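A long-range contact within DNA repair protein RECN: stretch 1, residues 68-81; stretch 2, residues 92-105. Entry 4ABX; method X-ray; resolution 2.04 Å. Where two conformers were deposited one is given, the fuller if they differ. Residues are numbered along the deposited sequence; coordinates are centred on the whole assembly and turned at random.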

# COMPACT_ATOMS: atom_id res chain seq x y z
N ALA A 68 -4.33 -0.40 -0.15
CA ALA A 68 -3.62 -1.37 0.68
C ALA A 68 -3.71 -2.80 0.14
O ALA A 68 -2.70 -3.50 0.04
N ALA A 69 -4.92 -3.24 -0.21
CA ALA A 69 -5.12 -4.60 -0.70
C ALA A 69 -4.30 -4.87 -1.96
O ALA A 69 -3.71 -5.94 -2.11
N GLY A 70 -4.26 -3.89 -2.85
CA GLY A 70 -3.48 -3.99 -4.07
C GLY A 70 -2.00 -4.18 -3.81
O GLY A 70 -1.35 -5.00 -4.46
N LEU A 71 -1.46 -3.44 -2.85
CA LEU A 71 -0.04 -3.57 -2.52
C LEU A 71 0.27 -4.91 -1.86
O LEU A 71 1.30 -5.53 -2.14
N ILE A 72 -0.61 -5.35 -0.96
CA ILE A 72 -0.44 -6.64 -0.33
C ILE A 72 -0.42 -7.74 -1.39
O ILE A 72 0.39 -8.66 -1.33
N GLY A 73 -1.31 -7.62 -2.37
CA GLY A 73 -1.39 -8.57 -3.47
C GLY A 73 -0.11 -8.63 -4.28
O GLY A 73 0.33 -9.71 -4.67
N GLU A 74 0.48 -7.47 -4.55
CA GLU A 74 1.75 -7.42 -5.28
C GLU A 74 2.83 -8.14 -4.48
O GLU A 74 3.62 -8.90 -5.04
N ALA A 75 2.85 -7.89 -3.18
CA ALA A 75 3.81 -8.51 -2.27
C ALA A 75 3.64 -10.02 -2.22
O ALA A 75 4.62 -10.76 -2.12
N VAL A 76 2.40 -10.48 -2.25
CA VAL A 76 2.13 -11.91 -2.28
C VAL A 76 2.73 -12.52 -3.54
O VAL A 76 3.37 -13.56 -3.49
N ARG A 77 2.52 -11.86 -4.68
CA ARG A 77 3.08 -12.35 -5.94
C ARG A 77 4.61 -12.30 -5.95
O ARG A 77 5.26 -13.20 -6.49
N ALA A 78 5.18 -11.27 -5.36
CA ALA A 78 6.63 -11.14 -5.25
C ALA A 78 7.25 -12.33 -4.50
O ALA A 78 8.39 -12.71 -4.74
N LEU A 79 6.48 -12.91 -3.58
CA LEU A 79 6.96 -14.04 -2.79
C LEU A 79 6.90 -15.39 -3.52
O LEU A 79 7.52 -16.35 -3.08
N ASN A 80 6.15 -15.45 -4.62
CA ASN A 80 5.97 -16.71 -5.35
C ASN A 80 7.26 -17.49 -5.60
O ASN A 80 7.34 -18.67 -5.27
N ALA A 81 8.26 -16.83 -6.18
CA ALA A 81 9.48 -17.51 -6.59
C ALA A 81 10.26 -18.03 -5.38
O ALA A 81 10.89 -19.09 -5.44
N LEU A 92 5.21 -17.50 5.48
CA LEU A 92 4.96 -16.07 5.56
C LEU A 92 4.02 -15.60 4.45
O LEU A 92 3.17 -14.75 4.67
N GLN A 93 4.17 -16.18 3.25
CA GLN A 93 3.28 -15.85 2.14
C GLN A 93 1.84 -16.21 2.47
O GLN A 93 0.91 -15.45 2.18
N ASN A 94 1.65 -17.38 3.08
CA ASN A 94 0.32 -17.82 3.49
C ASN A 94 -0.27 -16.93 4.59
O ASN A 94 -1.44 -16.58 4.54
N GLU A 95 0.56 -16.55 5.56
CA GLU A 95 0.13 -15.58 6.56
C GLU A 95 -0.24 -14.24 5.93
O GLU A 95 -1.15 -13.55 6.41
N LEU A 96 0.46 -13.87 4.86
CA LEU A 96 0.19 -12.61 4.17
C LEU A 96 -1.14 -12.66 3.41
O LEU A 96 -1.88 -11.67 3.39
N ARG A 97 -1.44 -13.80 2.81
CA ARG A 97 -2.75 -14.02 2.20
C ARG A 97 -3.87 -13.82 3.22
O ARG A 97 -4.89 -13.18 2.92
N ALA A 98 -3.69 -14.38 4.41
CA ALA A 98 -4.65 -14.21 5.49
C ALA A 98 -4.82 -12.73 5.86
O ALA A 98 -5.93 -12.27 6.10
N ALA A 99 -3.72 -11.99 5.91
CA ALA A 99 -3.80 -10.57 6.20
C ALA A 99 -4.58 -9.84 5.11
O ALA A 99 -5.37 -8.95 5.41
N LEU A 100 -4.35 -10.22 3.86
CA LEU A 100 -5.07 -9.65 2.72
C LEU A 100 -6.56 -9.89 2.85
O LEU A 100 -7.37 -8.98 2.63
N GLU A 101 -6.93 -11.12 3.19
CA GLU A 101 -8.33 -11.45 3.36
C GLU A 101 -8.98 -10.60 4.45
O GLU A 101 -10.10 -10.12 4.29
N SER A 102 -8.26 -10.42 5.56
CA SER A 102 -8.74 -9.59 6.66
C SER A 102 -8.98 -8.15 6.22
O SER A 102 -9.98 -7.54 6.58
N VAL A 103 -8.04 -7.62 5.44
CA VAL A 103 -8.13 -6.24 4.97
C VAL A 103 -9.32 -6.06 4.03
O VAL A 103 -10.03 -5.06 4.12
N GLN A 104 -9.53 -7.03 3.15
CA GLN A 104 -10.65 -6.99 2.22
C GLN A 104 -11.98 -7.12 2.95
O GLN A 104 -12.94 -6.42 2.65
N ALA A 105 -12.01 -8.02 3.93
CA ALA A 105 -13.20 -8.23 4.74
C ALA A 105 -13.56 -6.94 5.47
O ALA A 105 -14.72 -6.51 5.49

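Leu96 (chi1 t, chi2 p) forms the apolar centre of the contact between two nearly antiparallel helices (165°, axes 9.7 Å apart at closest approach), pointing toward the first helix and inserting as a knob among Ile72, Ala75, Val76 and Leu79. Its CD1 lies 3.9 Å from Ile72 CG2, while its CD2 packs 3.8 Å from Val76 CG2 and 3.9 Å from Ala75 CB. Ile72, in the extended m, t rotamer, bridges successive turns of the second helix: its CG2 also meets Leu100 CB at 3.7 Å, and its CD1 reaches Val103 CG2 at 4.0 Å.

Toward the start of the first helix, Ala69 CA lies 6.1 Å from Leu100 CA, and Leu100 CD1 comes within 3.8 Å of Ala69 CB. At the other end Leu79 (m, t) lays its CD1 3.9 Å from Gln93 CA.

Here the contact turns polar. Gln93 leaves its backbone sideways, but its t, t chain carries the amide back to the first helix, where NE2 donates a hydrogen bond to Val76 O (2.9 Å, 155°). The Asn80 side chain lies beside this amide. Outermost, Arg97 is exposed, and Val76 CG1 covers one face of its guanidinium, 4.0 Å from Arg97 NE.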

# COMPACT_ATOMS: atom_id res chain seq x y z
CB ALA A 68 -4.13 -1.30 2.11
CB ALA A 69 -6.60 -4.87 -0.97
CB LEU A 71 0.44 -2.41 -1.66
CG LEU A 71 0.38 -1.07 -2.39
CD1 LEU A 71 0.90 0.05 -1.50
CD2 LEU A 71 1.18 -1.15 -3.68
CB ILE A 72 -1.55 -6.91 0.72
CG1 ILE A 72 -1.49 -5.87 1.84
CG2 ILE A 72 -1.43 -8.32 1.29
CD1 ILE A 72 -2.54 -6.07 2.94
CB GLU A 74 2.17 -5.98 -5.56
CG GLU A 74 1.29 -5.27 -6.57
CD GLU A 74 1.78 -3.86 -6.87
OE1 GLU A 74 3.01 -3.64 -6.89
OE2 GLU A 74 0.93 -2.97 -7.09
CB ALA A 75 3.68 -7.91 -0.86
CB VAL A 76 0.63 -12.23 -2.20
CG1 VAL A 76 0.38 -13.69 -2.57
CG2 VAL A 76 0.09 -11.92 -0.80
CB ARG A 77 2.48 -11.59 -7.12
CG ARG A 77 1.00 -11.90 -7.34
CD ARG A 77 0.47 -11.30 -8.64
NE ARG A 77 0.41 -9.84 -8.58
CZ ARG A 77 -0.63 -9.15 -8.14
NH1 ARG A 77 -1.71 -9.78 -7.70
NH2 ARG A 77 -0.59 -7.82 -8.12
CB ALA A 78 7.01 -9.83 -4.58
CB LEU A 79 6.19 -14.12 -1.46
CG LEU A 79 6.39 -12.92 -0.54
CD1 LEU A 79 5.72 -13.16 0.80
CD2 LEU A 79 7.88 -12.64 -0.35
CB ASN A 80 5.26 -16.47 -6.70
CG ASN A 80 3.75 -16.41 -6.57
OD1 ASN A 80 3.07 -15.78 -7.38
ND2 ASN A 80 3.22 -17.06 -5.54
CB ALA A 81 10.35 -16.59 -7.44
CB LEU A 92 6.27 -15.28 5.50
CG LEU A 92 7.21 -15.43 6.69
CD1 LEU A 92 8.61 -14.91 6.34
CD2 LEU A 92 6.65 -14.71 7.91
CB GLN A 93 3.70 -16.56 0.85
CG GLN A 93 2.95 -16.06 -0.38
CD GLN A 93 3.12 -16.96 -1.59
OE1 GLN A 93 3.27 -18.17 -1.46
NE2 GLN A 93 3.11 -16.37 -2.78
CB ASN A 94 0.34 -19.28 3.93
CG ASN A 94 0.40 -20.25 2.76
OD1 ASN A 94 1.05 -21.29 2.84
ND2 ASN A 94 -0.28 -19.90 1.67
CB GLU A 95 1.22 -15.40 7.63
CG GLU A 95 1.39 -16.63 8.52
CD GLU A 95 2.64 -16.58 9.37
OE1 GLU A 95 3.29 -15.51 9.43
OE2 GLU A 95 2.99 -17.62 9.98
CB LEU A 96 1.35 -12.24 3.24
CG LEU A 96 1.31 -10.83 2.64
CD1 LEU A 96 1.23 -9.77 3.74
CD2 LEU A 96 2.53 -10.59 1.75
CB ARG A 97 -2.84 -15.41 1.57
CG ARG A 97 -2.10 -15.56 0.25
CD ARG A 97 -2.44 -16.87 -0.44
NE ARG A 97 -1.90 -16.93 -1.80
CZ ARG A 97 -0.83 -17.62 -2.16
NH1 ARG A 97 -0.17 -18.34 -1.25
NH2 ARG A 97 -0.41 -17.61 -3.42
CB ALA A 98 -4.23 -15.02 6.72
CB ALA A 99 -2.41 -9.97 6.36
CB LEU A 100 -4.56 -10.23 1.40
CG LEU A 100 -5.34 -9.88 0.13
CD1 LEU A 100 -5.42 -8.37 -0.07
CD2 LEU A 100 -4.71 -10.56 -1.08
CB GLU A 101 -8.51 -12.94 3.64
CG GLU A 101 -8.27 -13.83 2.43
CD GLU A 101 -8.65 -15.28 2.68
OE1 GLU A 101 -9.33 -15.56 3.69
OE2 GLU A 101 -8.26 -16.14 1.86
CB SER A 102 -7.74 -9.61 7.82
OG SER A 102 -7.63 -10.90 8.39
CB VAL A 103 -6.82 -5.78 4.29
CG1 VAL A 103 -7.07 -4.54 3.45
CG2 VAL A 103 -5.75 -5.51 5.33
CB GLN A 104 -10.49 -8.09 1.16
CG GLN A 104 -9.26 -7.91 0.29
CD GLN A 104 -9.04 -9.06 -0.67
OE1 GLN A 104 -9.21 -10.23 -0.32
NE2 GLN A 104 -8.64 -8.74 -1.90
CB ALA A 105 -12.98 -9.37 5.73